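Tryptophan halogenase (Shewanella frigidimarina, PDB 2PYX) probably acts as a flavin-dependent halogenase of the FAD monooxygenase type, using reduced flavin to chlorinate or brominate tryptophan or a related substrate. Local coordinates at residues D79-D85 with K176-L180; R67-S71 with Q161-Q165; S87-G91 with L152-S156. All coordinates share one frame; numbering follows the deposited sequence. Where two conformers were deposited one is given.

Contact 1: residues D79-D85 with K176-L180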
loop_
_atom_site.group_PDB
_atom_site.type_symbol
_atom_site.label_atom_id
_atom_site.label_comp_id
_atom_site.label_asym_id
_atom_site.label_seq_id
_atom_site.Cartn_x
_atom_site.Cartn_y
_atom_site.Cartn_z
ATOM N N ASP A 79 20.725 -4.666 3.702
ATOM C CA ASP A 79 20.720 -3.587 4.684
ATOM C C ASP A 79 19.277 -3.247 5.097
ATOM O O ASP A 79 18.969 -3.109 6.260
ATOM C CB ASP A 79 21.373 -2.320 4.100
ATOM C CG ASP A 79 22.877 -2.430 3.934
ATOM O OD1 ASP A 79 23.512 -3.366 4.460
ATOM O OD2 ASP A 79 23.442 -1.529 3.283
ATOM N N PHE A 80 18.394 -3.091 4.110
ATOM C CA PHE A 80 16.987 -2.807 4.383
ATOM C C PHE A 80 16.340 -3.866 5.280
ATOM O O PHE A 80 15.702 -3.567 6.302
ATOM C CB PHE A 80 16.218 -2.671 3.047
ATOM C CG PHE A 80 14.724 -2.623 3.215
ATOM C CD1 PHE A 80 14.095 -1.472 3.679
ATOM C CD2 PHE A 80 13.934 -3.735 2.930
ATOM C CE1 PHE A 80 12.725 -1.445 3.876
ATOM C CE2 PHE A 80 12.576 -3.702 3.122
ATOM C CZ PHE A 80 11.956 -2.561 3.587
ATOM N N ILE A 81 16.465 -5.125 4.874
ATOM C CA ILE A 81 15.837 -6.225 5.602
ATOM C C ILE A 81 16.358 -6.296 7.037
ATOM O O ILE A 81 15.589 -6.449 7.992
ATOM C CB ILE A 81 16.031 -7.581 4.849
ATOM C CG1 ILE A 81 15.197 -7.573 3.576
ATOM C CG2 ILE A 81 15.653 -8.780 5.727
ATOM C CD1 ILE A 81 15.436 -8.769 2.658
ATOM N N ARG A 82 17.675 -6.149 7.174
ATOM C CA ARG A 82 18.306 -6.272 8.468
ATOM C C ARG A 82 17.914 -5.116 9.369
ATOM O O ARG A 82 17.609 -5.327 10.532
ATOM C CB ARG A 82 19.821 -6.340 8.293
ATOM C CG ARG A 82 20.316 -7.677 7.620
ATOM C CD ARG A 82 21.757 -7.593 7.123
ATOM N NE ARG A 82 22.226 -8.812 6.434
ATOM C CZ ARG A 82 23.300 -8.853 5.637
ATOM N NH1 ARG A 82 24.013 -7.753 5.414
ATOM N NH2 ARG A 82 23.677 -9.984 5.053
ATOM N N GLN A 83 17.903 -3.904 8.837
ATOM C CA GLN A 83 17.717 -2.699 9.658
ATOM C C GLN A 83 16.255 -2.325 9.936
ATOM O O GLN A 83 15.958 -1.581 10.877
ATOM C CB GLN A 83 18.490 -1.540 9.036
ATOM C CG GLN A 83 19.995 -1.797 9.098
ATOM C CD GLN A 83 20.805 -0.797 8.292
ATOM O OE1 GLN A 83 20.467 0.382 8.231
ATOM N NE2 GLN A 83 21.879 -1.273 7.662
ATOM N N CYS A 84 15.332 -2.825 9.110
ATOM C CA CYS A 84 13.935 -2.408 9.202
ATOM C C CYS A 84 13.002 -3.504 9.710
ATOM O O CYS A 84 11.773 -3.381 9.576
ATOM C CB CYS A 84 13.462 -1.887 7.835
ATOM S SG CYS A 84 14.495 -0.521 7.279
ATOM N N ASP A 85 13.583 -4.568 10.261
ATOM C CA ASP A 85 12.821 -5.711 10.763
ATOM C C ASP A 85 11.833 -6.192 9.706
ATOM O O ASP A 85 10.664 -6.393 9.982
ATOM C CB ASP A 85 12.099 -5.337 12.070
ATOM C CG ASP A 85 11.653 -6.554 12.880
ATOM O OD1 ASP A 85 12.079 -7.683 12.572
ATOM O OD2 ASP A 85 10.885 -6.367 13.844
ATOM N N LYS A 176 11.778 2.319 11.814
ATOM C CA LYS A 176 13.133 1.890 11.474
ATOM C C LYS A 176 13.473 2.211 10.019
ATOM O O LYS A 176 14.595 2.595 9.692
ATOM C CB LYS A 176 13.341 0.398 11.764
ATOM C CG LYS A 176 13.374 0.089 13.260
ATOM C CD LYS A 176 13.534 -1.372 13.546
ATOM C CE LYS A 176 13.578 -1.619 15.055
ATOM N NZ LYS A 176 14.313 -2.877 15.357
ATOM N N PHE A 177 12.472 2.106 9.147
ATOM C CA PHE A 177 12.650 2.473 7.751
ATOM C C PHE A 177 12.934 3.976 7.605
ATOM O O PHE A 177 13.852 4.370 6.918
ATOM C CB PHE A 177 11.405 2.021 6.955
ATOM C CG PHE A 177 11.489 2.186 5.449
ATOM C CD1 PHE A 177 12.697 2.138 4.763
ATOM C CD2 PHE A 177 10.310 2.301 4.720
ATOM C CE1 PHE A 177 12.736 2.278 3.371
ATOM C CE2 PHE A 177 10.354 2.420 3.326
ATOM C CZ PHE A 177 11.563 2.414 2.680
ATOM N N SER A 178 12.157 4.813 8.268
ATOM C CA SER A 178 12.369 6.252 8.231
ATOM C C SER A 178 13.778 6.601 8.709
ATOM O O SER A 178 14.424 7.489 8.164
ATOM C CB SER A 178 11.328 6.940 9.115
ATOM O OG SER A 178 10.049 6.772 8.558
ATOM N N GLN A 179 14.239 5.903 9.752
ATOM C CA GLN A 179 15.596 6.140 10.266
ATOM C C GLN A 179 16.671 5.755 9.255
ATOM O O GLN A 179 17.631 6.488 9.025
ATOM C CB GLN A 179 15.825 5.414 11.580
ATOM C CG GLN A 179 17.169 5.763 12.241
ATOM C CD GLN A 179 17.414 7.269 12.389
ATOM O OE1 GLN A 179 16.565 8.010 12.891
ATOM N NE2 GLN A 179 18.588 7.727 11.944
ATOM N N LEU A 180 16.490 4.602 8.618
ATOM C CA LEU A 180 17.425 4.195 7.570
ATOM C C LEU A 180 17.476 5.225 6.437
ATOM O O LEU A 180 18.527 5.603 5.960
ATOM C CB LEU A 180 17.060 2.806 7.038
ATOM C CG LEU A 180 17.771 2.242 5.813
ATOM C CD1 LEU A 180 19.261 2.387 5.957
ATOM C CD2 LEU A 180 17.456 0.786 5.597
HETATM O O HOH W 1 16.798 1.780 11.100
#

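Contact 2: residues R67-S71 with Q161-Q165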
loop_
_atom_site.group_PDB
_atom_site.type_symbol
_atom_site.label_atom_id
_atom_site.label_comp_id
_atom_site.label_asym_id
_atom_site.label_seq_id
_atom_site.Cartn_x
_atom_site.Cartn_y
_atom_site.Cartn_z
ATOM N N ARG A 67 10.220 -2.504 -3.996
ATOM C CA ARG A 67 11.521 -3.002 -4.486
ATOM C C ARG A 67 12.189 -1.983 -5.408
ATOM O O ARG A 67 13.407 -1.707 -5.290
ATOM C CB ARG A 67 11.366 -4.352 -5.199
ATOM C CG ARG A 67 10.862 -5.504 -4.348
ATOM C CD ARG A 67 10.773 -6.837 -5.125
ATOM N NE ARG A 67 9.781 -6.744 -6.181
ATOM C CZ ARG A 67 10.031 -6.424 -7.447
ATOM N NH1 ARG A 67 11.269 -6.249 -7.861
ATOM N NH2 ARG A 67 9.028 -6.309 -8.303
ATOM N N SER A 68 11.376 -1.396 -6.291
ATOM C CA SER A 68 11.866 -0.386 -7.227
ATOM C C SER A 68 12.237 0.911 -6.524
ATOM O O SER A 68 13.268 1.477 -6.805
ATOM C CB SER A 68 10.862 -0.128 -8.343
ATOM O OG SER A 68 11.319 0.918 -9.172
ATOM N N THR A 69 11.383 1.359 -5.603
ATOM C CA THR A 69 11.694 2.563 -4.836
ATOM C C THR A 69 13.022 2.430 -4.102
ATOM O O THR A 69 13.865 3.334 -4.141
ATOM C CB THR A 69 10.542 2.829 -3.872
ATOM O OG1 THR A 69 9.392 3.130 -4.627
ATOM C CG2 THR A 69 10.806 3.979 -2.959
ATOM N N LEU A 70 13.203 1.311 -3.409
ATOM C CA LEU A 70 14.457 1.090 -2.659
ATOM C C LEU A 70 15.665 1.079 -3.603
ATOM O O LEU A 70 16.702 1.687 -3.357
ATOM C CB LEU A 70 14.374 -0.240 -1.908
ATOM C CG LEU A 70 13.460 -0.256 -0.683
ATOM C CD1 LEU A 70 13.276 -1.696 -0.214
ATOM C CD2 LEU A 70 13.969 0.635 0.441
ATOM N N SER A 71 15.522 0.371 -4.700
ATOM C CA SER A 71 16.609 0.293 -5.657
ATOM C C SER A 71 16.969 1.671 -6.256
ATOM O O SER A 71 18.151 2.058 -6.330
ATOM C CB SER A 71 16.189 -0.635 -6.790
ATOM O OG SER A 71 17.239 -0.763 -7.746
ATOM N N GLN A 161 19.531 -9.369 -5.204
ATOM C CA GLN A 161 18.751 -8.321 -4.524
ATOM C C GLN A 161 17.663 -7.804 -5.437
ATOM O O GLN A 161 17.916 -7.462 -6.605
ATOM C CB GLN A 161 19.651 -7.168 -4.122
ATOM C CG GLN A 161 20.580 -7.530 -3.020
ATOM C CD GLN A 161 21.442 -6.378 -2.566
ATOM O OE1 GLN A 161 21.014 -5.223 -2.548
ATOM N NE2 GLN A 161 22.686 -6.702 -2.172
ATOM N N TYR A 162 16.457 -7.758 -4.880
ATOM C CA TYR A 162 15.266 -7.160 -5.510
ATOM C C TYR A 162 14.692 -8.005 -6.668
ATOM O O TYR A 162 13.649 -7.679 -7.229
ATOM C CB TYR A 162 15.497 -5.704 -5.904
ATOM C CG TYR A 162 15.871 -4.827 -4.741
ATOM C CD1 TYR A 162 15.035 -4.687 -3.646
ATOM C CD2 TYR A 162 17.086 -4.117 -4.725
ATOM C CE1 TYR A 162 15.363 -3.857 -2.595
ATOM C CE2 TYR A 162 17.436 -3.315 -3.665
ATOM C CZ TYR A 162 16.575 -3.198 -2.583
ATOM O OH TYR A 162 16.878 -2.411 -1.509
ATOM N N HIS A 163 15.380 -9.077 -7.042
ATOM C CA HIS A 163 14.840 -10.041 -7.988
ATOM C C HIS A 163 14.013 -11.084 -7.287
ATOM O O HIS A 163 14.043 -11.191 -6.057
ATOM C CB HIS A 163 15.956 -10.683 -8.825
ATOM C CG HIS A 163 16.551 -9.742 -9.813
ATOM N ND1 HIS A 163 16.350 -9.879 -11.168
ATOM C CD2 HIS A 163 17.278 -8.611 -9.647
ATOM C CE1 HIS A 163 16.961 -8.889 -11.797
ATOM N NE2 HIS A 163 17.525 -8.102 -10.899
ATOM N N PHE A 164 13.284 -11.866 -8.062
ATOM C CA PHE A 164 12.305 -12.745 -7.484
ATOM C C PHE A 164 11.986 -13.936 -8.343
ATOM O O PHE A 164 12.189 -13.894 -9.558
ATOM C CB PHE A 164 11.013 -11.956 -7.145
ATOM C CG PHE A 164 10.355 -11.290 -8.313
ATOM C CD1 PHE A 164 9.507 -12.004 -9.152
ATOM C CD2 PHE A 164 10.572 -9.948 -8.590
ATOM C CE1 PHE A 164 8.882 -11.394 -10.235
ATOM C CE2 PHE A 164 9.946 -9.340 -9.684
ATOM C CZ PHE A 164 9.097 -10.059 -10.489
ATOM N N GLN A 165 11.480 -14.975 -7.679
ATOM C CA GLN A 165 10.809 -16.077 -8.337
ATOM C C GLN A 165 9.316 -15.814 -8.453
ATOM O O GLN A 165 8.713 -16.086 -9.479
ATOM C CB GLN A 165 11.168 -17.376 -7.638
ATOM C CG GLN A 165 12.637 -17.721 -7.952
ATOM C CD GLN A 165 13.211 -18.778 -7.056
ATOM O OE1 GLN A 165 13.217 -19.961 -7.395
ATOM N NE2 GLN A 165 13.695 -18.372 -5.906
#

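Contact 3: residues S87-G91 with L152-S156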
loop_
_atom_site.group_PDB
_atom_site.type_symbol
_atom_site.label_atom_id
_atom_site.label_comp_id
_atom_site.label_asym_id
_atom_site.label_seq_id
_atom_site.Cartn_x
_atom_site.Cartn_y
_atom_site.Cartn_z
ATOM N N SER A 87 10.134 -8.551 6.560
ATOM C CA SER A 87 9.906 -9.870 5.984
ATOM C C SER A 87 9.256 -9.677 4.608
ATOM O O SER A 87 8.859 -8.557 4.227
ATOM C CB SER A 87 9.025 -10.736 6.893
ATOM O OG SER A 87 8.971 -12.079 6.435
ATOM N N PHE A 88 9.147 -10.762 3.834
ATOM C CA PHE A 88 8.591 -10.714 2.486
ATOM C C PHE A 88 7.102 -10.856 2.527
ATOM O O PHE A 88 6.590 -11.753 3.178
ATOM C CB PHE A 88 9.188 -11.836 1.626
ATOM C CG PHE A 88 10.681 -11.825 1.617
ATOM C CD1 PHE A 88 11.377 -10.872 0.895
ATOM C CD2 PHE A 88 11.384 -12.728 2.377
ATOM C CE1 PHE A 88 12.765 -10.861 0.931
ATOM C CE2 PHE A 88 12.765 -12.701 2.424
ATOM C CZ PHE A 88 13.442 -11.773 1.705
ATOM N N LYS A 89 6.417 -10.002 1.766
ATOM C CA LYS A 89 4.954 -10.043 1.649
ATOM C C LYS A 89 4.593 -10.393 0.204
ATOM O O LYS A 89 5.013 -9.704 -0.713
ATOM C CB LYS A 89 4.379 -8.673 2.000
ATOM C CG LYS A 89 2.895 -8.523 1.743
ATOM C CD LYS A 89 2.424 -7.102 1.976
ATOM C CE LYS A 89 1.002 -6.935 1.518
ATOM N NZ LYS A 89 0.662 -5.481 1.512
ATOM N N GLN A 90 3.796 -11.431 0.003
ATOM C CA GLN A 90 3.393 -11.907 -1.321
ATOM C C GLN A 90 1.942 -11.651 -1.698
ATOM O O GLN A 90 1.470 -12.114 -2.742
ATOM C CB GLN A 90 3.730 -13.399 -1.456
ATOM C CG GLN A 90 5.223 -13.614 -1.498
ATOM C CD GLN A 90 5.561 -15.058 -1.725
ATOM O OE1 GLN A 90 5.373 -15.593 -2.824
ATOM N NE2 GLN A 90 6.032 -15.713 -0.670
ATOM N N GLY A 91 1.250 -10.893 -0.840
ATOM C CA GLY A 91 -0.142 -10.494 -1.065
ATOM C C GLY A 91 -0.899 -10.426 0.242
ATOM O O GLY A 91 -0.300 -10.256 1.306
ATOM N N LEU A 152 6.072 -20.476 2.146
ATOM C CA LEU A 152 7.306 -20.307 1.416
ATOM C C LEU A 152 7.591 -18.869 0.961
ATOM O O LEU A 152 6.661 -18.059 0.779
ATOM C CB LEU A 152 7.350 -21.245 0.228
ATOM C CG LEU A 152 7.094 -22.744 0.512
ATOM C CD1 LEU A 152 7.091 -23.532 -0.774
ATOM C CD2 LEU A 152 8.169 -23.263 1.467
ATOM N N ALA A 153 8.869 -18.592 0.758
ATOM C CA ALA A 153 9.339 -17.274 0.386
ATOM C C ALA A 153 9.136 -17.015 -1.127
ATOM O O ALA A 153 8.763 -17.918 -1.870
ATOM C CB ALA A 153 10.775 -17.138 0.752
ATOM N N PRO A 154 9.333 -15.760 -1.577
ATOM C CA PRO A 154 9.228 -15.442 -3.014
ATOM C C PRO A 154 10.518 -15.594 -3.825
ATOM O O PRO A 154 10.535 -15.316 -5.021
ATOM C CB PRO A 154 8.877 -13.942 -2.997
ATOM C CG PRO A 154 9.527 -13.445 -1.768
ATOM C CD PRO A 154 9.533 -14.543 -0.771
ATOM N N LYS A 155 11.588 -15.998 -3.146
ATOM C CA LYS A 155 12.903 -16.084 -3.778
ATOM C C LYS A 155 13.794 -16.995 -2.938
ATOM O O LYS A 155 13.419 -17.391 -1.863
ATOM C CB LYS A 155 13.525 -14.676 -3.931
ATOM C CG LYS A 155 13.826 -13.981 -2.592
ATOM C CD LYS A 155 14.150 -12.510 -2.759
ATOM C CE LYS A 155 15.426 -12.254 -3.544
ATOM N NZ LYS A 155 15.727 -10.770 -3.723
ATOM N N SER A 156 14.976 -17.306 -3.470
ATOM C CA SER A 156 15.965 -18.151 -2.807
ATOM C C SER A 156 17.138 -17.293 -2.363
ATOM O O SER A 156 17.275 -16.154 -2.812
ATOM C CB SER A 156 16.471 -19.200 -3.797
ATOM O OG SER A 156 17.114 -18.576 -4.900
HETATM O O HOH W 2 6.611 -17.840 -3.854
#

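Contact 1: residues D79-D85 with K176-L180
The CA atoms of C84, just past helix 77-83, and K176, near the start of helix 174-187, are the nearest pair, 4.9 Å apart; the axes of helices 79-83 and 176-180 approach to 10.0 Å and run at 134°. In a T-shaped stack the edge of F80 points at the face of F177, with CE1 of F80 3.7 Å from CD1 of F177, and the planes stand at 77°. Both side chains leave the backbone with CG anti to N (chi1 170° for F80), which turns the two rings into contact. SG of C84 lies 3.5 Å from CA of F177 and 3.6 Å from CD2 of L180, and reaches the F177 ring obliquely. Methyl CD1 of L180 sits 3.3 Å from OE1 of Q83, the side chains crossing at about a right angle. CB of K176 packs on O of Q83; a water 2.7 Å from O of K176 makes at most a weak link to O of Q83. T17, a predicted FAD-binding residue, also touches F177. The buried part meets through rings, a methyl and sulfur, with Q83 oxygens against carbon at the rim, so apolar fit joins the helices beside the probable flavin site.

Contact 2: residues R67-S71 with Q161-Q165
R67 sends CG anti to its carbonyl carbon and then bends at chi3 (-65°), which brings its guanidinium up against both the carbonyl of Y162 and the ring of F164. NH1 of R67 donates to O of Y162 at 2.8 Å. The bond is bent, 131° at the hydrogen, and the oxygen lies tilted out of the guanidinium plane. NE and NH2 of R67 have weak hydrogen bonds to O of Y168 and OD1 of N167. F164 covers one guanidinium face with its CE2, 3.5 Å from NH2 of R67; the two planes are 65° apart. The contact joins helix 65-73 to the loop between helix 144-149 and strand 169-172, at the surface of the halogenase fold. Replacing R67 with an alanine would probably leave O of Y162 without this donor and open a gap against the F164 ring. The Y162 ring lies across the helix, one face over O of R67, with CD2 4.1 Å from CB of S71. OH of Y162 comes to 3.3 Å from CB of L70, the side chains crossing at about a right angle. That hydroxyl is hydrogen-bonded to O of I75, while the backbone N of Y162 bonds to E77.

Contact 3: residues S87-G91 with L152-S156
P154 packs against both F88 and Q90, which point to the same side of strand 87-95. CD of P154 lies 3.6 Å from CB of F88, and CG of P154 is 3.9 Å from CG of F88. The proline and the phenylalanine cross at about a right angle, and the proline meets the root of the ring obliquely. Farther out, CE1 of F88 comes to 4.3 Å from CD of K155. Q90 lies along the other part of the proline, with its CD 3.7 Å from CB of P154. Its chain is extended beyond CG (chi2 -176°), and this carries the amide to the backbone of the loop. There NE2 of Q90 makes a weak hydrogen bond to O of L152 at 2.8 Å, with an angle of 129° at the hydrogen. The other amide atom, OE1 of Q90, accepts from a water at 2.8 Å, and the same water donates to O of A153. The amide is thus tied to the loop directly and through water.

In the next shell, NE2 of Q144 bonds to OE1 of Q90 and fixes the rotation of the amide further. OG of S272 bonds to O of L152, giving that buried carbonyl a second partner. K155 is held by a salt bridge to E77, by hydrogen bonds to Y168 and A160, and by a cation-pi contact with F523. Y168 also stacks edge-to-face on F88.

Between F88 and Q90, the side chain of K89 points away from this loop and its NZ bonds to O of T62. K89 is the predicted catalytic lysine, as in flavin-dependent tryptophan halogenases. The contact therefore packs the back of the strand that carries this lysine, on the side turned from the probable active site.

In the fold
Contact 3 is buried, contact 1 partly buried, and contact 2 lies at the surface. Contacts 1 and 2 meet at L70, which packs on both F80 and F177, so helices 65-73, 77-83 and 174-187 share one apolar cluster. I81 of helix 77-83 packs in turn on F88 of contact 3. Contacts 2 and 3 use the same long loop before strand 169-172, and N of Q165 probably bonds to O of P154. Chemistry changes with place: aromatic and sulfur packing between helices in contact 1, an arginine gripping a surface loop in contact 2, and a buried amide with proline packing in contact 3.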